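Side-chain contacts in 2L protein (PDB 3IT8), which is an MHC class I-like poxvirus protein that binds the host cytokine tumour necrosis factor: residues G15-V20 / E75-I80; A118-G123 / G157-G162; K133-P136 / M140-V143; T214-S219 / D267-T272. One frame throughout, in Å; residues are numbered along the deposited sequence.

Interaction 1 (G15-V20 / E75-I80)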
loop_
_atom_site.group_PDB
_atom_site.type_symbol
_atom_site.label_atom_id
_atom_site.label_comp_id
_atom_site.label_asym_id
_atom_site.label_seq_id
_atom_site.Cartn_x
_atom_site.Cartn_y
_atom_site.Cartn_z
ATOM N N GLY D 15 -8.667 35.777 -51.895
ATOM C CA GLY D 15 -7.547 34.917 -52.220
ATOM C C GLY D 15 -7.141 33.797 -51.342
ATOM O O GLY D 15 -7.865 32.829 -51.107
ATOM N N LEU D 16 -5.923 33.975 -50.866
ATOM C CA LEU D 16 -5.261 33.029 -50.011
ATOM C C LEU D 16 -5.840 33.008 -48.603
ATOM O O LEU D 16 -6.654 33.854 -48.227
ATOM C CB LEU D 16 -3.775 33.380 -49.973
ATOM C CG LEU D 16 -3.256 33.984 -51.287
ATOM C CD1 LEU D 16 -1.809 34.399 -51.117
ATOM C CD2 LEU D 16 -3.405 32.981 -52.428
ATOM N N TYR D 17 -5.407 32.017 -47.836
ATOM C CA TYR D 17 -5.836 31.846 -46.467
ATOM C C TYR D 17 -4.632 32.149 -45.609
ATOM O O TYR D 17 -3.586 31.506 -45.741
ATOM C CB TYR D 17 -6.267 30.407 -46.215
ATOM C CG TYR D 17 -7.545 30.000 -46.887
ATOM C CD1 TYR D 17 -7.585 29.700 -48.244
ATOM C CD2 TYR D 17 -8.725 29.920 -46.158
ATOM C CE1 TYR D 17 -8.775 29.330 -48.855
ATOM C CE2 TYR D 17 -9.918 29.552 -46.755
ATOM C CZ TYR D 17 -9.939 29.261 -48.102
ATOM O OH TYR D 17 -11.125 28.919 -48.697
ATOM N N ASP D 18 -4.765 33.133 -44.732
ATOM C CA ASP D 18 -3.663 33.472 -43.840
ATOM C C ASP D 18 -3.687 32.623 -42.590
ATOM O O ASP D 18 -4.733 32.139 -42.184
ATOM C CB ASP D 18 -3.696 34.938 -43.440
ATOM C CG ASP D 18 -2.864 35.801 -44.358
ATOM O OD1 ASP D 18 -1.784 35.332 -44.789
ATOM O OD2 ASP D 18 -3.281 36.946 -44.636
ATOM N N GLY D 19 -2.525 32.437 -41.980
ATOM C CA GLY D 19 -2.461 31.632 -40.780
ATOM C C GLY D 19 -1.537 32.234 -39.738
ATOM O O GLY D 19 -0.447 32.703 -40.036
ATOM N N VAL D 20 -1.990 32.241 -38.498
ATOM C CA VAL D 20 -1.186 32.750 -37.401
ATOM C C VAL D 20 -1.368 31.865 -36.203
ATOM O O VAL D 20 -2.376 31.161 -36.055
ATOM C CB VAL D 20 -1.584 34.162 -36.943
ATOM C CG1 VAL D 20 -0.929 35.191 -37.820
ATOM C CG2 VAL D 20 -3.094 34.305 -36.962
ATOM N N GLU D 75 -8.185 23.240 -44.672
ATOM C CA GLU D 75 -9.091 22.255 -45.258
ATOM C C GLU D 75 -10.469 22.384 -44.614
ATOM O O GLU D 75 -11.480 22.419 -45.298
ATOM C CB GLU D 75 -8.562 20.834 -45.039
ATOM C CG GLU D 75 -9.395 19.761 -45.723
ATOM C CD GLU D 75 -9.084 18.360 -45.226
ATOM O OE1 GLU D 75 -7.896 17.972 -45.221
ATOM O OE2 GLU D 75 -10.034 17.642 -44.845
ATOM N N THR D 76 -10.497 22.465 -43.289
ATOM C CA THR D 76 -11.738 22.570 -42.546
ATOM C C THR D 76 -12.505 23.834 -42.873
ATOM O O THR D 76 -13.725 23.820 -42.976
ATOM C CB THR D 76 -11.487 22.548 -41.045
ATOM O OG1 THR D 76 -10.802 21.339 -40.705
ATOM C CG2 THR D 76 -12.816 22.631 -40.283
ATOM N N LEU D 77 -11.796 24.936 -43.026
ATOM C CA LEU D 77 -12.462 26.178 -43.343
ATOM C C LEU D 77 -13.113 26.106 -44.728
ATOM O O LEU D 77 -14.232 26.580 -44.913
ATOM C CB LEU D 77 -11.465 27.329 -43.276
ATOM C CG LEU D 77 -12.030 28.729 -43.537
ATOM C CD1 LEU D 77 -13.367 28.923 -42.810
ATOM C CD2 LEU D 77 -11.007 29.770 -43.086
ATOM N N GLU D 78 -12.423 25.502 -45.696
ATOM C CA GLU D 78 -12.960 25.370 -47.047
ATOM C C GLU D 78 -14.261 24.571 -47.039
ATOM O O GLU D 78 -15.248 24.990 -47.641
ATOM C CB GLU D 78 -11.928 24.702 -47.964
ATOM C CG GLU D 78 -10.728 25.588 -48.279
ATOM C CD GLU D 78 -9.730 24.931 -49.221
ATOM O OE1 GLU D 78 -10.160 24.440 -50.286
ATOM O OE2 GLU D 78 -8.518 24.913 -48.904
ATOM N N GLU D 79 -14.264 23.431 -46.347
ATOM C CA GLU D 79 -15.449 22.579 -46.268
ATOM C C GLU D 79 -16.589 23.345 -45.606
ATOM O O GLU D 79 -17.732 23.305 -46.059
ATOM C CB GLU D 79 -15.147 21.310 -45.467
ATOM C CG GLU D 79 -13.980 20.497 -45.998
ATOM C CD GLU D 79 -14.246 19.900 -47.366
ATOM O OE1 GLU D 79 -14.576 20.661 -48.299
ATOM O OE2 GLU D 79 -14.116 18.664 -47.506
ATOM N N ILE D 80 -16.268 24.050 -44.529
ATOM C CA ILE D 80 -17.263 24.826 -43.804
ATOM C C ILE D 80 -17.918 25.871 -44.686
ATOM O O ILE D 80 -19.104 26.155 -44.541
ATOM C CB ILE D 80 -16.638 25.530 -42.585
ATOM C CG1 ILE D 80 -16.386 24.516 -41.470
ATOM C CG2 ILE D 80 -17.549 26.609 -42.083
ATOM C CD1 ILE D 80 -15.746 25.110 -40.237
#
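Tyr17 lays the edge of its ring against Leu77 on helix 61-82, while its hydroxyl reaches past that leucine to the stem of Glu78. At the leucine, CD2 of Leu77 lies near the ring plane, 3.8 Å from CD2 of Tyr17 and equally close to the neighbouring CE2. The two side chains cross at a slant: CG of Tyr17 is turned away from its own carbonyl carbon (chi1 -70°), which sends the ring off the loop toward the helix, and CG of Leu77 lies anti to the backbone N (chi1 -178°), which stretches the isobutyl group out to meet it. Leu77 also touches Val9, so from the helix it packs on both strand 2-10 and the tyrosine. This is the MHC-like platform, with a helix lying over an antiparallel sheet, and Tyr17 joins the loop before strand 18-25 to that helix. O of Tyr17 is hydrogen-bonded to Tyr70 OH, about two turns before Leu77 on helix 61-82. Further out, OH of Tyr17 sits 3.4 Å from CG of Glu78; the chain of Glu78 is extended beyond CG and places OE2 4.8 Å from that hydroxyl. The phenol therefore meets Glu78 through a methylene and not through its charge, and the side-chain contact as a whole rests on van der Waals packing at a partly exposed edge.

Interaction 2 (A118-G123 / G157-G162)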
loop_
_atom_site.group_PDB
_atom_site.type_symbol
_atom_site.label_atom_id
_atom_site.label_comp_id
_atom_site.label_asym_id
_atom_site.label_seq_id
_atom_site.Cartn_x
_atom_site.Cartn_y
_atom_site.Cartn_z
ATOM N N ALA D 118 -17.244 23.908 -31.824
ATOM C CA ALA D 118 -17.166 22.612 -31.148
ATOM C C ALA D 118 -16.060 22.532 -30.117
ATOM O O ALA D 118 -14.978 23.087 -30.293
ATOM C CB ALA D 118 -16.981 21.493 -32.160
ATOM N N ARG D 119 -16.340 21.793 -29.056
ATOM C CA ARG D 119 -15.423 21.600 -27.931
ATOM C C ARG D 119 -14.934 20.153 -27.907
ATOM O O ARG D 119 -15.717 19.227 -28.082
ATOM C CB ARG D 119 -16.180 21.947 -26.646
ATOM C CG ARG D 119 -15.529 21.542 -25.359
ATOM C CD ARG D 119 -16.445 21.862 -24.178
ATOM N NE ARG D 119 -16.587 23.292 -23.941
ATOM C CZ ARG D 119 -17.682 23.993 -24.207
ATOM N NH1 ARG D 119 -18.743 23.390 -24.721
ATOM N NH2 ARG D 119 -17.711 25.298 -23.959
ATOM N N TYR D 120 -13.640 19.956 -27.701
ATOM C CA TYR D 120 -13.076 18.609 -27.695
ATOM C C TYR D 120 -13.069 18.020 -26.302
ATOM O O TYR D 120 -12.491 18.600 -25.387
ATOM C CB TYR D 120 -11.647 18.624 -28.221
ATOM C CG TYR D 120 -11.015 17.256 -28.299
ATOM C CD1 TYR D 120 -11.287 16.400 -29.369
ATOM C CD2 TYR D 120 -10.186 16.784 -27.277
ATOM C CE1 TYR D 120 -10.755 15.101 -29.412
ATOM C CE2 TYR D 120 -9.653 15.492 -27.318
ATOM C CZ TYR D 120 -9.946 14.666 -28.384
ATOM O OH TYR D 120 -9.444 13.396 -28.431
ATOM N N HIS D 121 -13.702 16.862 -26.137
ATOM C CA HIS D 121 -13.751 16.213 -24.831
ATOM C C HIS D 121 -12.769 15.068 -24.709
ATOM O O HIS D 121 -12.804 14.097 -25.462
ATOM C CB HIS D 121 -15.170 15.734 -24.514
ATOM C CG HIS D 121 -16.102 16.845 -24.139
ATOM N ND1 HIS D 121 -15.863 17.683 -23.071
ATOM C CD2 HIS D 121 -17.255 17.276 -24.704
ATOM C CE1 HIS D 121 -16.827 18.582 -22.994
ATOM N NE2 HIS D 121 -17.685 18.357 -23.973
ATOM N N THR D 122 -11.874 15.218 -23.744
ATOM C CA THR D 122 -10.841 14.241 -23.454
ATOM C C THR D 122 -11.414 12.861 -23.163
ATOM O O THR D 122 -10.825 11.845 -23.529
ATOM C CB THR D 122 -10.007 14.723 -22.258
ATOM O OG1 THR D 122 -8.828 15.368 -22.746
ATOM C CG2 THR D 122 -9.644 13.579 -21.338
ATOM N N GLY D 123 -12.564 12.828 -22.499
ATOM C CA GLY D 123 -13.191 11.560 -22.173
ATOM C C GLY D 123 -13.709 10.804 -23.384
ATOM O O GLY D 123 -13.235 9.713 -23.695
ATOM N N GLY D 157 -4.010 15.027 -26.721
ATOM C CA GLY D 157 -2.898 14.830 -25.816
ATOM C C GLY D 157 -2.548 16.056 -24.995
ATOM O O GLY D 157 -2.378 15.977 -23.768
ATOM N N PHE D 158 -2.440 17.193 -25.678
ATOM C CA PHE D 158 -2.088 18.449 -25.045
ATOM C C PHE D 158 -3.112 18.776 -23.972
ATOM O O PHE D 158 -2.760 19.173 -22.848
ATOM C CB PHE D 158 -2.074 19.556 -26.088
ATOM C CG PHE D 158 -1.473 20.840 -25.600
ATOM C CD1 PHE D 158 -0.148 20.891 -25.181
ATOM C CD2 PHE D 158 -2.225 22.009 -25.584
ATOM C CE1 PHE D 158 0.420 22.092 -24.754
ATOM C CE2 PHE D 158 -1.669 23.211 -25.160
ATOM C CZ PHE D 158 -0.342 23.256 -24.743
ATOM N N GLU D 159 -4.383 18.591 -24.325
ATOM C CA GLU D 159 -5.472 18.891 -23.415
ATOM C C GLU D 159 -5.543 17.887 -22.274
ATOM O O GLU D 159 -5.898 18.228 -21.154
ATOM C CB GLU D 159 -6.799 18.912 -24.165
ATOM C CG GLU D 159 -7.872 19.710 -23.455
ATOM C CD GLU D 159 -9.220 19.599 -24.122
ATOM O OE1 GLU D 159 -9.283 19.604 -25.368
ATOM O OE2 GLU D 159 -10.225 19.522 -23.396
ATOM N N TYR D 160 -5.190 16.646 -22.552
ATOM C CA TYR D 160 -5.249 15.630 -21.524
ATOM C C TYR D 160 -4.191 15.791 -20.443
ATOM O O TYR D 160 -4.443 15.500 -19.278
ATOM C CB TYR D 160 -5.101 14.248 -22.135
ATOM C CG TYR D 160 -5.238 13.151 -21.109
ATOM C CD1 TYR D 160 -6.489 12.818 -20.582
ATOM C CD2 TYR D 160 -4.118 12.460 -20.635
ATOM C CE1 TYR D 160 -6.629 11.827 -19.610
ATOM C CE2 TYR D 160 -4.245 11.467 -19.658
ATOM C CZ TYR D 160 -5.509 11.159 -19.148
ATOM O OH TYR D 160 -5.642 10.214 -18.149
ATOM N N MET D 161 -2.996 16.234 -20.809
ATOM C CA MET D 161 -1.953 16.363 -19.808
ATOM C C MET D 161 -0.782 17.233 -20.245
ATOM O O MET D 161 -0.183 17.941 -19.429
ATOM C CB MET D 161 -1.438 14.981 -19.436
ATOM C CG MET D 161 -0.406 14.999 -18.350
ATOM S SD MET D 161 0.232 13.348 -17.989
ATOM C CE MET D 161 -1.245 12.531 -17.578
ATOM N N GLY D 162 -0.459 17.176 -21.531
ATOM C CA GLY D 162 0.649 17.951 -22.049
ATOM C C GLY D 162 0.712 19.389 -21.571
ATOM O O GLY D 162 1.733 19.845 -21.049
#
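This is a packing contact without hydrogen bonds, between a strand with its following residues and a helix: the last part of strand 115-121 and the residues that follow run beneath helix 148-174. Glu159 reaches down from the helix, its CG anti to the backbone N (chi1 -158°) and the rest of the chain extended, until the carboxylate stands beside the Tyr120 backbone. OE2 of Glu159 is 3.2 Å from O of Tyr120, but both are acceptors and no hydrogen bond joins them. On the ring of Tyr120, OE1 of Glu159 lies at the edge, 3.5 Å from CD2, with the ring and carboxylate planes 74° apart. In the MHC-like platform this strand belongs to the floor and the helix to one wall. Tyr120 fills the gap between them, packing also on Trp148, Lys152 and Leu155 of the same helix and edge-to-face on Phe127. Thr122 turns its methyl to Tyr160: CG2 of Thr122 meets CD1 of Tyr160 at 3.3 Å, in the plane of the ring, and the side chains cross at about a right angle. The helix widens here into a pi-type turn, Gly157 O accepting from both Met161 N and Gly162 N. Tyr160 OH makes a weak hydrogen bond to a basic side chain of a different protein's chain.

Interaction 3 (K133-P136 / M140-V143)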
loop_
_atom_site.group_PDB
_atom_site.type_symbol
_atom_site.label_atom_id
_atom_site.label_comp_id
_atom_site.label_asym_id
_atom_site.label_seq_id
_atom_site.Cartn_x
_atom_site.Cartn_y
_atom_site.Cartn_z
ATOM N N LYS D 133 -27.100 25.072 -32.217
ATOM C CA LYS D 133 -26.917 25.058 -33.667
ATOM C C LYS D 133 -26.209 23.822 -34.207
ATOM O O LYS D 133 -26.478 23.393 -35.325
ATOM C CB LYS D 133 -26.137 26.308 -34.099
ATOM C CG LYS D 133 -26.761 27.076 -35.250
ATOM C CD LYS D 133 -28.097 27.694 -34.847
ATOM C CE LYS D 133 -28.715 28.487 -35.993
ATOM N NZ LYS D 133 -30.002 29.124 -35.602
ATOM N N GLY D 134 -25.304 23.249 -33.417
ATOM C CA GLY D 134 -24.562 22.080 -33.865
ATOM C C GLY D 134 -23.348 22.514 -34.669
ATOM O O GLY D 134 -23.093 23.712 -34.815
ATOM N N PHE D 135 -22.588 21.556 -35.187
ATOM C CA PHE D 135 -21.406 21.888 -35.983
ATOM C C PHE D 135 -21.236 20.904 -37.131
ATOM O O PHE D 135 -21.477 19.701 -36.979
ATOM C CB PHE D 135 -20.148 21.893 -35.108
ATOM C CG PHE D 135 -19.742 20.534 -34.612
ATOM C CD1 PHE D 135 -18.946 19.704 -35.395
ATOM C CD2 PHE D 135 -20.154 20.081 -33.362
ATOM C CE1 PHE D 135 -18.564 18.437 -34.937
ATOM C CE2 PHE D 135 -19.778 18.817 -32.892
ATOM C CZ PHE D 135 -18.983 17.993 -33.681
ATOM N N PRO D 136 -20.809 21.407 -38.299
ATOM C CA PRO D 136 -20.605 20.573 -39.485
ATOM C C PRO D 136 -19.492 19.548 -39.301
ATOM O O PRO D 136 -18.364 19.901 -38.965
ATOM C CB PRO D 136 -20.282 21.596 -40.568
ATOM C CG PRO D 136 -19.563 22.665 -39.818
ATOM C CD PRO D 136 -20.401 22.799 -38.554
ATOM N N MET D 140 -11.169 18.711 -39.685
ATOM C CA MET D 140 -10.624 18.249 -38.417
ATOM C C MET D 140 -11.711 17.949 -37.401
ATOM O O MET D 140 -11.414 17.558 -36.276
ATOM C CB MET D 140 -9.720 19.321 -37.827
ATOM C CG MET D 140 -10.513 20.526 -37.369
ATOM S SD MET D 140 -9.622 21.595 -36.236
ATOM C CE MET D 140 -9.451 23.053 -37.245
ATOM N N LEU D 141 -12.965 18.134 -37.789
ATOM C CA LEU D 141 -14.068 17.910 -36.869
ATOM C C LEU D 141 -14.747 16.540 -36.890
ATOM O O LEU D 141 -15.626 16.287 -36.071
ATOM C CB LEU D 141 -15.113 19.006 -37.061
ATOM C CG LEU D 141 -14.649 20.427 -36.715
ATOM C CD1 LEU D 141 -15.742 21.427 -37.057
ATOM C CD2 LEU D 141 -14.315 20.501 -35.234
ATOM N N THR D 142 -14.358 15.653 -37.802
ATOM C CA THR D 142 -14.976 14.327 -37.839
ATOM C C THR D 142 -13.980 13.201 -37.748
ATOM O O THR D 142 -12.850 13.322 -38.204
ATOM C CB THR D 142 -15.758 14.074 -39.117
ATOM O OG1 THR D 142 -16.446 15.266 -39.497
ATOM C CG2 THR D 142 -16.775 12.960 -38.889
ATOM N N VAL D 143 -14.415 12.090 -37.170
ATOM C CA VAL D 143 -13.555 10.932 -37.053
ATOM C C VAL D 143 -13.321 10.390 -38.465
ATOM O O VAL D 143 -12.353 9.664 -38.716
ATOM C CB VAL D 143 -14.212 9.859 -36.185
ATOM C CG1 VAL D 143 -13.262 8.670 -36.003
ATOM C CG2 VAL D 143 -14.597 10.464 -34.844
#
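Pro136 and Leu141 face each other across a short excursion of the loop, the two segments running at roughly a right angle, their CA atoms 7.5 Å apart and four residues lying between them. Residues 133-136 have no regular structure: Gly134 turns the chain with a positive phi of 85°, after which Phe135 and Pro136 run extended. Residues 140-141 finish a short 3-10 segment. Leu141 does the reaching. With CG anti to its carbonyl carbon (chi1 -64°) and its branch stretched on from there, it brings CD1 to 3.6 Å from the backbone O of Pro136. The same methyl carbon lies 4.0 Å from CD1 of Phe135. The ring of Phe135, in turn, presents an edge to the leucine backbone, its CE1 3.8 Å from O of Leu141 and that oxygen near the ring plane, so an aromatic C-H rather than the pi cloud meets the carbonyl. The loop belongs to the link that carries the chain of the MHC-like platform from its edge strand 126-129 to helix 148-174. Within this link the pair is pressed on the sheet: Phe135 packs on Leu117, Phe127 and Lys129, and Leu141 on Leu117 and Phe127. Phe135 CG sits in the crowded position, between the backbone N and the carbonyl carbon (chi1 69°), which carries the ring toward Leu141. On the helix side, Met140 buries its side chain against Leu72 and Met73 of helix 61-82.

Interaction 4 (T214-S219 / D267-T272)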
loop_
_atom_site.group_PDB
_atom_site.type_symbol
_atom_site.label_atom_id
_atom_site.label_comp_id
_atom_site.label_asym_id
_atom_site.label_seq_id
_atom_site.Cartn_x
_atom_site.Cartn_y
_atom_site.Cartn_z
ATOM N N THR D 214 -14.748 33.523 -10.404
ATOM C CA THR D 214 -15.642 33.840 -9.328
ATOM C C THR D 214 -16.774 32.825 -9.223
ATOM O O THR D 214 -17.346 32.398 -10.239
ATOM C CB THR D 214 -16.202 35.249 -9.571
ATOM O OG1 THR D 214 -16.246 35.955 -8.343
ATOM C CG2 THR D 214 -17.594 35.194 -10.156
ATOM N N LYS D 215 -17.082 32.439 -7.986
ATOM C CA LYS D 215 -18.171 31.498 -7.707
ATOM C C LYS D 215 -19.152 32.087 -6.706
ATOM O O LYS D 215 -18.758 32.592 -5.656
ATOM C CB LYS D 215 -17.637 30.172 -7.143
ATOM C CG LYS D 215 -16.933 29.307 -8.148
ATOM C CD LYS D 215 -16.644 27.928 -7.611
ATOM C CE LYS D 215 -16.120 27.043 -8.734
ATOM N NZ LYS D 215 -16.122 25.590 -8.383
ATOM N N TRP D 216 -20.431 32.027 -7.049
ATOM C CA TRP D 216 -21.481 32.513 -6.160
ATOM C C TRP D 216 -22.132 31.322 -5.468
ATOM O O TRP D 216 -22.735 30.463 -6.117
ATOM C CB TRP D 216 -22.532 33.313 -6.933
ATOM C CG TRP D 216 -22.007 34.609 -7.425
ATOM C CD1 TRP D 216 -21.408 34.843 -8.621
ATOM C CD2 TRP D 216 -21.969 35.849 -6.704
ATOM N NE1 TRP D 216 -20.998 36.152 -8.699
ATOM C CE2 TRP D 216 -21.329 36.794 -7.534
ATOM C CE3 TRP D 216 -22.412 36.253 -5.439
ATOM C CZ2 TRP D 216 -21.121 38.125 -7.140
ATOM C CZ3 TRP D 216 -22.204 37.577 -5.047
ATOM C CH2 TRP D 216 -21.564 38.495 -5.896
ATOM N N ILE D 217 -22.001 31.279 -4.146
ATOM C CA ILE D 217 -22.549 30.184 -3.354
ATOM C C ILE D 217 -23.444 30.680 -2.223
ATOM O O ILE D 217 -23.084 31.612 -1.504
ATOM C CB ILE D 217 -21.412 29.357 -2.751
ATOM C CG1 ILE D 217 -20.480 28.870 -3.864
ATOM C CG2 ILE D 217 -21.973 28.200 -1.988
ATOM C CD1 ILE D 217 -19.246 28.183 -3.366
ATOM N N GLU D 218 -24.610 30.063 -2.066
ATOM C CA GLU D 218 -25.520 30.464 -1.003
ATOM C C GLU D 218 -24.794 30.298 0.331
ATOM O O GLU D 218 -24.182 29.259 0.581
ATOM C CB GLU D 218 -26.793 29.626 -1.064
ATOM C CG GLU D 218 -27.728 30.093 -2.164
ATOM C CD GLU D 218 -28.872 29.136 -2.421
ATOM O OE1 GLU D 218 -29.530 28.711 -1.447
ATOM O OE2 GLU D 218 -29.120 28.815 -3.605
ATOM N N SER D 219 -24.852 31.326 1.176
ATOM C CA SER D 219 -24.164 31.311 2.470
ATOM C C SER D 219 -24.494 30.151 3.412
ATOM O O SER D 219 -23.688 29.810 4.285
ATOM C CB SER D 219 -24.400 32.630 3.200
ATOM O OG SER D 219 -25.780 32.840 3.406
ATOM N N ASP D 267 -18.117 41.458 -11.324
ATOM C CA ASP D 267 -19.064 40.389 -11.617
ATOM C C ASP D 267 -20.406 40.650 -10.955
ATOM O O ASP D 267 -20.486 40.815 -9.742
ATOM C CB ASP D 267 -18.507 39.043 -11.159
ATOM C CG ASP D 267 -19.286 37.879 -11.728
ATOM O OD1 ASP D 267 -19.506 37.862 -12.957
ATOM O OD2 ASP D 267 -19.678 36.979 -10.963
ATOM N N LEU D 268 -21.461 40.674 -11.760
ATOM C CA LEU D 268 -22.808 40.947 -11.265
ATOM C C LEU D 268 -23.675 39.687 -11.193
ATOM O O LEU D 268 -23.448 38.732 -11.929
ATOM C CB LEU D 268 -23.479 41.981 -12.173
ATOM C CG LEU D 268 -24.638 42.786 -11.589
ATOM C CD1 LEU D 268 -24.105 43.664 -10.466
ATOM C CD2 LEU D 268 -25.283 43.634 -12.668
ATOM N N VAL D 269 -24.670 39.688 -10.308
ATOM C CA VAL D 269 -25.556 38.536 -10.154
ATOM C C VAL D 269 -26.986 38.944 -9.836
ATOM O O VAL D 269 -27.229 39.812 -8.992
ATOM C CB VAL D 269 -25.055 37.594 -9.040
ATOM C CG1 VAL D 269 -26.092 36.525 -8.738
ATOM C CG2 VAL D 269 -23.780 36.936 -9.479
ATOM N N ARG D 270 -27.930 38.302 -10.515
ATOM C CA ARG D 270 -29.355 38.572 -10.337
ATOM C C ARG D 270 -29.878 37.806 -9.121
ATOM O O ARG D 270 -30.159 36.614 -9.211
ATOM C CB ARG D 270 -30.112 38.129 -11.589
ATOM C CG ARG D 270 -31.001 39.186 -12.208
ATOM C CD ARG D 270 -32.304 39.336 -11.458
ATOM N NE ARG D 270 -33.218 40.226 -12.169
ATOM C CZ ARG D 270 -34.485 40.436 -11.823
ATOM N NH1 ARG D 270 -34.999 39.818 -10.767
ATOM N NH2 ARG D 270 -35.241 41.259 -12.540
ATOM N N THR D 271 -30.012 38.493 -7.990
ATOM C CA THR D 271 -30.492 37.857 -6.765
ATOM C C THR D 271 -31.976 37.523 -6.829
ATOM O O THR D 271 -32.767 38.072 -6.068
ATOM C CB THR D 271 -30.250 38.760 -5.522
ATOM O OG1 THR D 271 -28.857 39.080 -5.423
ATOM C CG2 THR D 271 -30.680 38.045 -4.241
ATOM N N THR D 272 -32.359 36.627 -7.736
ATOM C CA THR D 272 -33.759 36.235 -7.859
ATOM C C THR D 272 -34.185 35.536 -6.572
ATOM O O THR D 272 -33.346 35.031 -5.826
ATOM C CB THR D 272 -33.976 35.286 -9.054
ATOM O OG1 THR D 272 -33.559 35.942 -10.258
ATOM C CG2 THR D 272 -35.451 34.901 -9.175
#
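The indole N-H of Trp216 points at Asp267, with NE1 2.7 Å from OD2 and an N-H...O angle of 169°, an almost straight hydrogen bond. OD2 itself is crowded in the model, so its exact place is less sure. The carboxylate comes to the edge of the indole, CG of Asp267 lying in the ring plane, and the two flat groups are turned 34° against each other. Trp216 has its CG anti to the carbonyl carbon, while Asp267 extends CG anti to the backbone N; the side chains run in opposite directions and overlap so that NE1 meets OD2. OD1 of Asp267 has a long, weak ion pair with Arg239. Strands 213-218 and 263-271 belong to different sheets, and over these short segments their axes approach to 9.4 Å and are inclined at 27°, running roughly the same way. This is the core of an immunoglobulin-type sandwich, like the membrane-proximal domain of MHC class I: the buried tryptophan packs on Cys202 and Cys281, the two ends of the disulfide that ties the sheets together. Val269 brings CG2 over one face of the five-membered part of the indole in a CH-pi contact, drawn closer in the model than atoms can really sit. Backbone hydrogen bonds of Asp267 with Cys202 and of Val269 with Leu200 hold both partners of the tryptophan in place on their sheet.

How the interactions relate
Interactions 1, 2 and 3 all lie in the MHC-like platform, whereas interaction 4 sits in the Ig-like domain, its centre about 42 Å from that of interaction 1 and on the opposite side of the chain's centre. Interactions 1 and 2 join helices 61-82 and 148-174 to parts of the same antiparallel sheet, with centres about 23 Å apart. Interaction 3 lies about 16 Å from each and bridges them: Met140 N is probably hydrogen-bonded to Thr76 OG1 (2.8 Å), and Phe135 packs on Ala118. In sequence, interaction 1 closes first; interaction 3 then falls within the span bracketed by interaction 2, and interaction 4 follows last, its nearest atoms about 15 Å from interaction 2.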